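Putative 4-amino-4-deoxychorismate lyase (Thermus thermophilus, PDB 2ZGI) binds pyridoxal 5'-phosphate and probably acts as a lyase, perhaps on 4-amino-4-deoxychorismate. Local coordinates at residues Phe62-Leu66 with Leu81-Val85; Pro77-Leu81 with Glu93-Tyr97; His156-Gly160 with Leu176-Leu180. One frame throughout, in Å; residues are numbered along the deposited sequence.

Contact 1: Phe62-Leu66 with Leu81-Val85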
loop_
_atom_site.group_PDB
_atom_site.type_symbol
_atom_site.label_atom_id
_atom_site.label_comp_id
_atom_site.label_asym_id
_atom_site.label_seq_id
_atom_site.Cartn_x
_atom_site.Cartn_y
_atom_site.Cartn_z
ATOM N N PHE D 62 28.367 -8.203 30.445
ATOM C CA PHE D 62 26.982 -8.605 30.594
ATOM C C PHE D 62 26.847 -9.733 31.602
ATOM O O PHE D 62 25.900 -9.772 32.360
ATOM C CB PHE D 62 26.404 -9.014 29.240
ATOM C CG PHE D 62 25.736 -7.879 28.509
ATOM C CD1 PHE D 62 24.692 -7.161 29.115
ATOM C CD2 PHE D 62 26.124 -7.543 27.219
ATOM C CE1 PHE D 62 24.056 -6.115 28.445
ATOM C CE2 PHE D 62 25.486 -6.485 26.526
ATOM C CZ PHE D 62 24.441 -5.785 27.144
ATOM N N LEU D 63 27.823 -10.638 31.608
ATOM C CA LEU D 63 27.845 -11.750 32.563
ATOM C C LEU D 63 28.137 -11.268 33.981
ATOM O O LEU D 63 27.637 -11.855 34.945
ATOM C CB LEU D 63 28.867 -12.804 32.149
ATOM C CG LEU D 63 28.617 -13.563 30.846
ATOM C CD1 LEU D 63 29.936 -14.225 30.372
ATOM C CD2 LEU D 63 27.518 -14.594 30.971
ATOM N N GLU D 64 28.951 -10.219 34.101
ATOM C CA GLU D 64 29.140 -9.493 35.364
ATOM C C GLU D 64 27.819 -8.896 35.846
ATOM O O GLU D 64 27.410 -9.085 36.985
ATOM C CB GLU D 64 30.107 -8.350 35.123
ATOM C CG GLU D 64 31.105 -8.085 36.207
ATOM C CD GLU D 64 32.267 -7.254 35.670
ATOM O OE1 GLU D 64 33.235 -7.847 35.141
ATOM O OE2 GLU D 64 32.185 -6.009 35.739
ATOM N N ASP D 65 27.146 -8.176 34.956
ATOM C CA ASP D 65 25.807 -7.655 35.255
ATOM C C ASP D 65 24.879 -8.755 35.713
ATOM O O ASP D 65 24.122 -8.585 36.687
ATOM C CB ASP D 65 25.200 -6.983 34.020
ATOM C CG ASP D 65 25.887 -5.687 33.677
ATOM O OD1 ASP D 65 26.694 -5.197 34.514
ATOM O OD2 ASP D 65 25.602 -5.141 32.585
ATOM N N LEU D 66 24.921 -9.879 34.994
ATOM C CA LEU D 66 23.993 -10.968 35.250
ATOM C C LEU D 66 24.113 -11.530 36.666
ATOM O O LEU D 66 23.088 -11.721 37.341
ATOM C CB LEU D 66 24.092 -12.034 34.166
ATOM C CG LEU D 66 23.128 -13.216 34.160
ATOM C CD1 LEU D 66 21.635 -12.802 34.315
ATOM C CD2 LEU D 66 23.350 -14.021 32.877
ATOM N N LEU D 81 14.487 -10.830 32.301
ATOM C CA LEU D 81 15.715 -10.087 32.193
ATOM C C LEU D 81 15.709 -9.347 30.894
ATOM O O LEU D 81 15.106 -9.788 29.910
ATOM C CB LEU D 81 16.928 -11.053 32.205
ATOM C CG LEU D 81 17.022 -12.086 33.325
ATOM C CD1 LEU D 81 18.085 -13.158 33.001
ATOM C CD2 LEU D 81 17.427 -11.332 34.568
ATOM N N ARG D 82 16.415 -8.232 30.872
ATOM C CA ARG D 82 16.570 -7.502 29.657
ATOM C C ARG D 82 17.958 -6.901 29.523
ATOM O O ARG D 82 18.445 -6.232 30.453
ATOM C CB ARG D 82 15.532 -6.407 29.651
ATOM C CG ARG D 82 15.344 -5.780 28.316
ATOM C CD ARG D 82 14.798 -4.415 28.569
ATOM N NE ARG D 82 15.382 -3.535 27.608
ATOM C CZ ARG D 82 14.821 -3.276 26.444
ATOM N NH1 ARG D 82 13.651 -3.822 26.182
ATOM N NH2 ARG D 82 15.419 -2.471 25.589
ATOM N N PHE D 83 18.581 -7.118 28.362
ATOM C CA PHE D 83 19.919 -6.629 28.073
ATOM C C PHE D 83 19.796 -5.703 26.879
ATOM O O PHE D 83 19.276 -6.097 25.856
ATOM C CB PHE D 83 20.872 -7.772 27.679
ATOM C CG PHE D 83 21.196 -8.755 28.793
ATOM C CD1 PHE D 83 21.521 -8.319 30.075
ATOM C CD2 PHE D 83 21.287 -10.116 28.515
ATOM C CE1 PHE D 83 21.860 -9.233 31.081
ATOM C CE2 PHE D 83 21.640 -11.041 29.524
ATOM C CZ PHE D 83 21.914 -10.591 30.799
ATOM N N THR D 84 20.273 -4.472 27.009
ATOM C CA THR D 84 20.098 -3.462 25.955
ATOM C C THR D 84 21.464 -2.856 25.628
ATOM O O THR D 84 22.221 -2.500 26.543
ATOM C CB THR D 84 19.114 -2.351 26.391
ATOM O OG1 THR D 84 17.921 -2.956 26.885
ATOM C CG2 THR D 84 18.757 -1.410 25.225
ATOM N N VAL D 85 21.757 -2.764 24.339
ATOM C CA VAL D 85 22.952 -2.125 23.821
ATOM C C VAL D 85 22.654 -0.839 23.018
ATOM O O VAL D 85 21.853 -0.837 22.064
ATOM C CB VAL D 85 23.746 -3.097 22.919
ATOM C CG1 VAL D 85 24.946 -2.410 22.314
ATOM C CG2 VAL D 85 24.195 -4.347 23.731
#

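Contact 2: Pro77-Leu81 with Glu93-Tyr97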
loop_
_atom_site.group_PDB
_atom_site.type_symbol
_atom_site.label_atom_id
_atom_site.label_comp_id
_atom_site.label_asym_id
_atom_site.label_seq_id
_atom_site.Cartn_x
_atom_site.Cartn_y
_atom_site.Cartn_z
ATOM N N PRO D 77 11.026 -17.234 41.894
ATOM C CA PRO D 77 10.819 -18.459 41.113
ATOM C C PRO D 77 11.252 -18.270 39.665
ATOM O O PRO D 77 11.926 -19.129 39.098
ATOM C CB PRO D 77 9.304 -18.705 41.188
ATOM C CG PRO D 77 8.764 -17.770 42.204
ATOM C CD PRO D 77 9.823 -16.820 42.647
ATOM N N CYS D 78 10.874 -17.137 39.078
ATOM C CA CYS D 78 11.332 -16.774 37.749
ATOM C C CYS D 78 11.558 -15.285 37.658
ATOM O O CYS D 78 11.026 -14.519 38.469
ATOM C CB CYS D 78 10.300 -17.190 36.705
ATOM S SG CYS D 78 9.995 -18.967 36.665
ATOM N N LEU D 79 12.357 -14.898 36.667
ATOM C CA LEU D 79 12.753 -13.524 36.425
ATOM C C LEU D 79 12.585 -13.236 34.953
ATOM O O LEU D 79 12.715 -14.135 34.127
ATOM C CB LEU D 79 14.228 -13.326 36.793
ATOM C CG LEU D 79 14.540 -13.408 38.283
ATOM C CD1 LEU D 79 16.050 -13.443 38.497
ATOM C CD2 LEU D 79 13.941 -12.207 39.003
ATOM N N ARG D 80 12.272 -11.987 34.640
ATOM C CA ARG D 80 12.384 -11.470 33.286
ATOM C C ARG D 80 13.606 -10.568 33.256
ATOM O O ARG D 80 13.753 -9.645 34.085
ATOM C CB ARG D 80 11.128 -10.689 32.886
ATOM C CG ARG D 80 11.090 -10.289 31.401
ATOM C CD ARG D 80 10.342 -8.960 31.262
ATOM N NE ARG D 80 10.387 -8.357 29.933
ATOM C CZ ARG D 80 11.069 -7.248 29.624
ATOM N NH1 ARG D 80 11.803 -6.623 30.540
ATOM N NH2 ARG D 80 11.031 -6.765 28.384
ATOM N N LEU D 81 14.487 -10.830 32.301
ATOM C CA LEU D 81 15.715 -10.087 32.193
ATOM C C LEU D 81 15.709 -9.347 30.894
ATOM O O LEU D 81 15.106 -9.788 29.910
ATOM C CB LEU D 81 16.928 -11.053 32.205
ATOM C CG LEU D 81 17.022 -12.086 33.325
ATOM C CD1 LEU D 81 18.085 -13.158 33.001
ATOM C CD2 LEU D 81 17.427 -11.332 34.568
ATOM N N GLU D 93 18.926 -5.483 33.284
ATOM C CA GLU D 93 17.888 -5.373 34.311
ATOM C C GLU D 93 17.132 -6.669 34.528
ATOM O O GLU D 93 17.092 -7.533 33.642
ATOM C CB GLU D 93 16.907 -4.272 33.934
ATOM C CG GLU D 93 16.439 -4.357 32.513
ATOM C CD GLU D 93 15.691 -3.116 32.120
ATOM O OE1 GLU D 93 16.248 -2.356 31.284
ATOM O OE2 GLU D 93 14.582 -2.901 32.691
ATOM N N ALA D 94 16.534 -6.792 35.713
ATOM C CA ALA D 94 15.825 -7.990 36.105
ATOM C C ALA D 94 14.665 -7.606 36.957
ATOM O O ALA D 94 14.747 -6.697 37.798
ATOM C CB ALA D 94 16.740 -8.943 36.879
ATOM N N ARG D 95 13.567 -8.308 36.747
ATOM C CA ARG D 95 12.411 -8.102 37.573
ATOM C C ARG D 95 11.684 -9.441 37.695
ATOM O O ARG D 95 11.826 -10.319 36.823
ATOM C CB ARG D 95 11.503 -7.017 36.978
ATOM C CG ARG D 95 10.677 -7.488 35.806
ATOM C CD ARG D 95 10.189 -6.342 34.998
ATOM N NE ARG D 95 9.300 -6.794 33.938
ATOM C CZ ARG D 95 9.040 -6.088 32.845
ATOM N NH1 ARG D 95 9.627 -4.908 32.658
ATOM N NH2 ARG D 95 8.213 -6.576 31.928
ATOM N N PRO D 96 10.884 -9.579 38.766
ATOM C CA PRO D 96 10.078 -10.777 38.980
ATOM C C PRO D 96 9.223 -11.056 37.744
ATOM O O PRO D 96 8.681 -10.118 37.146
ATOM C CB PRO D 96 9.156 -10.359 40.126
ATOM C CG PRO D 96 8.980 -8.844 39.935
ATOM C CD PRO D 96 10.430 -8.462 39.630
ATOM N N TYR D 97 9.129 -12.327 37.362
ATOM C CA TYR D 97 8.300 -12.752 36.233
ATOM C C TYR D 97 6.987 -13.275 36.787
ATOM O O TYR D 97 6.970 -13.978 37.803
ATOM C CB TYR D 97 9.043 -13.852 35.440
ATOM C CG TYR D 97 8.249 -14.518 34.313
ATOM C CD1 TYR D 97 8.329 -14.053 33.009
ATOM C CD2 TYR D 97 7.443 -15.633 34.563
ATOM C CE1 TYR D 97 7.607 -14.659 31.972
ATOM C CE2 TYR D 97 6.719 -16.247 33.542
ATOM C CZ TYR D 97 6.816 -15.768 32.252
ATOM O OH TYR D 97 6.096 -16.382 31.248
HETATM O O HOH W 1 8.280 -15.820 39.541
#

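Contact 3: His156-Gly160 with Leu176-Leu180. With PLP (pyridoxal-5'-phosphate), chain P.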
loop_
_atom_site.group_PDB
_atom_site.type_symbol
_atom_site.label_atom_id
_atom_site.label_comp_id
_atom_site.label_asym_id
_atom_site.label_seq_id
_atom_site.Cartn_x
_atom_site.Cartn_y
_atom_site.Cartn_z
ATOM N N HIS D 156 2.431 -9.863 3.392
ATOM C CA HIS D 156 2.613 -11.110 4.127
ATOM C C HIS D 156 2.445 -10.790 5.624
ATOM O O HIS D 156 2.794 -9.687 6.026
ATOM C CB HIS D 156 4.016 -11.682 3.971
ATOM C CG HIS D 156 4.437 -11.887 2.556
ATOM N ND1 HIS D 156 3.799 -12.775 1.714
ATOM C CD2 HIS D 156 5.433 -11.337 1.838
ATOM C CE1 HIS D 156 4.405 -12.779 0.542
ATOM N NE2 HIS D 156 5.383 -11.897 0.581
ATOM N N VAL D 157 1.924 -11.753 6.394
ATOM C CA VAL D 157 1.896 -11.682 7.867
ATOM C C VAL D 157 3.237 -12.192 8.371
ATOM O O VAL D 157 3.573 -13.388 8.209
ATOM C CB VAL D 157 0.782 -12.538 8.497
ATOM C CG1 VAL D 157 0.800 -12.406 10.042
ATOM C CG2 VAL D 157 -0.614 -12.162 7.914
ATOM N N VAL D 158 4.020 -11.304 8.976
ATOM C CA VAL D 158 5.410 -11.673 9.322
ATOM C C VAL D 158 5.866 -11.634 10.801
ATOM O O VAL D 158 7.015 -12.013 11.108
ATOM C CB VAL D 158 6.419 -10.848 8.473
ATOM C CG1 VAL D 158 6.156 -11.060 6.965
ATOM C CG2 VAL D 158 6.369 -9.375 8.841
ATOM N N ASP D 159 5.038 -11.127 11.708
ATOM C CA ASP D 159 5.476 -11.074 13.103
ATOM C C ASP D 159 4.294 -10.819 14.011
ATOM O O ASP D 159 3.195 -10.381 13.556
ATOM C CB ASP D 159 6.572 -10.000 13.303
ATOM C CG ASP D 159 7.773 -10.492 14.146
ATOM O OD1 ASP D 159 7.584 -11.365 15.023
ATOM O OD2 ASP D 159 8.916 -9.979 13.940
ATOM N N GLY D 160 4.500 -11.149 15.284
ATOM C CA GLY D 160 3.653 -10.654 16.371
ATOM C C GLY D 160 4.345 -9.458 17.002
ATOM O O GLY D 160 5.520 -9.225 16.736
ATOM N N LEU D 176 6.909 -18.591 10.034
ATOM C CA LEU D 176 6.530 -17.515 9.128
ATOM C C LEU D 176 7.728 -16.593 8.965
ATOM O O LEU D 176 8.231 -16.061 9.968
ATOM C CB LEU D 176 5.320 -16.738 9.678
ATOM C CG LEU D 176 3.905 -17.231 9.330
ATOM C CD1 LEU D 176 3.696 -18.690 9.683
ATOM C CD2 LEU D 176 2.871 -16.382 10.042
ATOM N N GLU D 177 8.189 -16.404 7.726
ATOM C CA GLU D 177 9.354 -15.561 7.475
ATOM C C GLU D 177 8.999 -14.086 7.436
ATOM O O GLU D 177 7.827 -13.730 7.395
ATOM C CB GLU D 177 10.051 -15.941 6.159
ATOM C CG GLU D 177 10.484 -17.366 6.099
ATOM C CD GLU D 177 11.046 -17.753 4.745
ATOM O OE1 GLU D 177 10.805 -17.055 3.738
ATOM O OE2 GLU D 177 11.752 -18.779 4.702
ATOM N N GLY D 178 10.040 -13.251 7.449
ATOM C CA GLY D 178 9.928 -11.812 7.257
ATOM C C GLY D 178 9.966 -10.930 8.502
ATOM O O GLY D 178 9.900 -9.721 8.388
ATOM N N GLY D 179 10.081 -11.541 9.681
ATOM C CA GLY D 179 10.114 -10.805 10.936
ATOM C C GLY D 179 11.427 -11.065 11.660
ATOM O O GLY D 179 12.458 -11.312 11.036
ATOM N N LEU D 180 11.378 -11.017 12.982
ATOM C CA LEU D 180 12.526 -11.369 13.816
ATOM C C LEU D 180 12.698 -12.885 13.834
ATOM O O LEU D 180 11.724 -13.609 14.016
ATOM C CB LEU D 180 12.277 -10.842 15.240
ATOM C CG LEU D 180 13.265 -11.254 16.346
ATOM C CD1 LEU D 180 14.677 -10.839 15.996
ATOM C CD2 LEU D 180 12.845 -10.642 17.643
HETATM N N1 PLP P . 8.684 -10.783 17.669
HETATM C C2 PLP P . 9.152 -9.575 18.043
HETATM C C2A PLP P . 8.749 -8.359 17.260
HETATM C C3 PLP P . 9.987 -9.459 19.160
HETATM O O3 PLP P . 10.435 -8.217 19.501
HETATM C C4 PLP P . 10.357 -10.618 19.854
HETATM C C4A PLP P . 11.293 -10.598 21.044
HETATM C C5 PLP P . 9.883 -11.855 19.422
HETATM C C6 PLP P . 9.041 -11.893 18.312
HETATM C C5A PLP P . 10.206 -13.148 20.140
HETATM O O4P PLP P . 11.582 -13.529 20.109
HETATM P P PLP P . 12.250 -14.522 21.172
HETATM O O1P PLP P . 11.595 -15.870 21.004
HETATM O O2P PLP P . 12.005 -14.003 22.571
HETATM O O3P PLP P . 13.672 -14.417 20.725
HETATM O O HOH W 2 5.340 -14.940 6.473
HETATM O O HOH W 3 7.933 -14.104 12.746
HETATM O O HOH W 4 9.298 -13.311 15.012
#

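Contact 1: Phe62-Leu66 with Leu81-Val85
A helix laid over a sheet meets a strand chiefly through the side chains on one of its faces, and this pair is a clear example. The helix segment 62-66 runs roughly antiparallel to strand segment 81-85, at 150°, with the axes 10.7 Å apart at closest approach. That spacing is filled by apolar side chains, and no hydrogen bond crosses it. At the start of the strand, L81 points toward the helix, and its CD1 lies 3.8 Å from CD1 of L66. R82 faces the other way and belongs to the opposite surface, where its NE donates to OG1 of T84 over 2.7 Å and its guanidinium makes a cation-pi contact with Y19 of the second subunit. F83 turns back to the helix and carries much of the contact. Its ring meets that of F62 obliquely, with centroids 4.9 Å apart and planes at 52°, and the closest atoms are the two CD1 carbons at 3.5 Å. CZ of F83 is also 4.2 Å from L66 CD1, so the phenyl group spans successive turns of the helix. T84 points its side chain away, yet its carbonyl O lies 4.0 Å from F62 CZ, near the edge of that ring. V85 points sideways, and its CG2 packs 3.7 Å from the same CZ of F62. L45 of helix 38-51 touches both phenylalanines, so a second helix shares this apolar layer. The result is the hydrophobic layer of an alpha/beta sandwich, in which helix 59-72 covers one face of the antiparallel sheet of this class-IV aminotransferase-like fold.

Contact 2: Pro77-Leu81 with Glu93-Tyr97
Strands 78-86 and 89-96 form a beta hairpin, and this contact is its open end, a worked case of backbone pairing in an antiparallel ladder. R80 and R95 are the hydrogen-bonded pair: R80 N donates to R95 O (2.8 Å) and R95 N to R80 O (3.0 Å). L79 with P96 and L81 with A94 are non-hydrogen-bonded pairs, so the proline, lacking an amide proton, costs the ladder nothing; L79 and L81 bond instead to A30 and L28 of strand 24-31. Beyond P96, Y97 N still reaches C78 O at 3.1 Å, and a water accepts from C78 N and donates to Y97 O, each at 2.9 Å. The Y97 hydroxyl is satisfied by G219 O, while C78 is held by its disulfide to C243. L81 CD2 packs 3.4 Å from A94 CB. On the face bearing the two arginines, like charges stack: the guanidinium planes lie 14° apart, with R80 NE 3.4 Å from R95 NH2.

Contact 3: His156-Gly160 with Leu176-Leu180
The pyridine end of the cofactor pocket is built here, where strand 157-160 meets the loop that follows strand 172-176. The strand carries a classic beta bulge, V158 and D159 both facing L150 of the neighbouring strand. D159 serves both sides: its OD1 lies 2.9 Å from PLP N1, an acidic group beside the pyridine nitrogen as in many PLP enzymes, while its OD2 accepts a hydrogen bond from L180 N (2.8 Å, nearly straight), the direct one between the segments. The two consecutive glycines, G178 and G179, allow this closeness. G178 has a positive phi and packs against V158, whose CB is 3.5 Å from G178 C; at G179 a CB would fall within 2.4 Å of both V158 O and D159 OD2, and its CA instead makes a CA-H...O contact with V158 O (3.3 Å). Waters fill the remaining gap: one lies 2.9 Å from both V157 O and E177 O, another 2.6 Å from both D159 OD1 and L180 O. L180, packed also on R44 and H48, lays its CD2 over the face of the cofactor ring, 3.3 Å from PLP C4.

Followed from the N terminus, contact 1 opens on helix 59-72 and closes on strand 78-86, where contact 2 begins; the two share L81 and follow one another, neither crossing nor nesting. Contact 1 closes the connection from helix to strand, and contact 2 closes the hairpin that returns alongside. Together they bind a helix and two neighbouring strands of one sheet into a unit that also touches the second subunit. Contact 3 comes later, in series, joining 156-160 to 176-180 across the intervening strands. Its centre is about 27 Å from those of the other two, on the opposite side of the chain's centre, where it shapes the cofactor pocket.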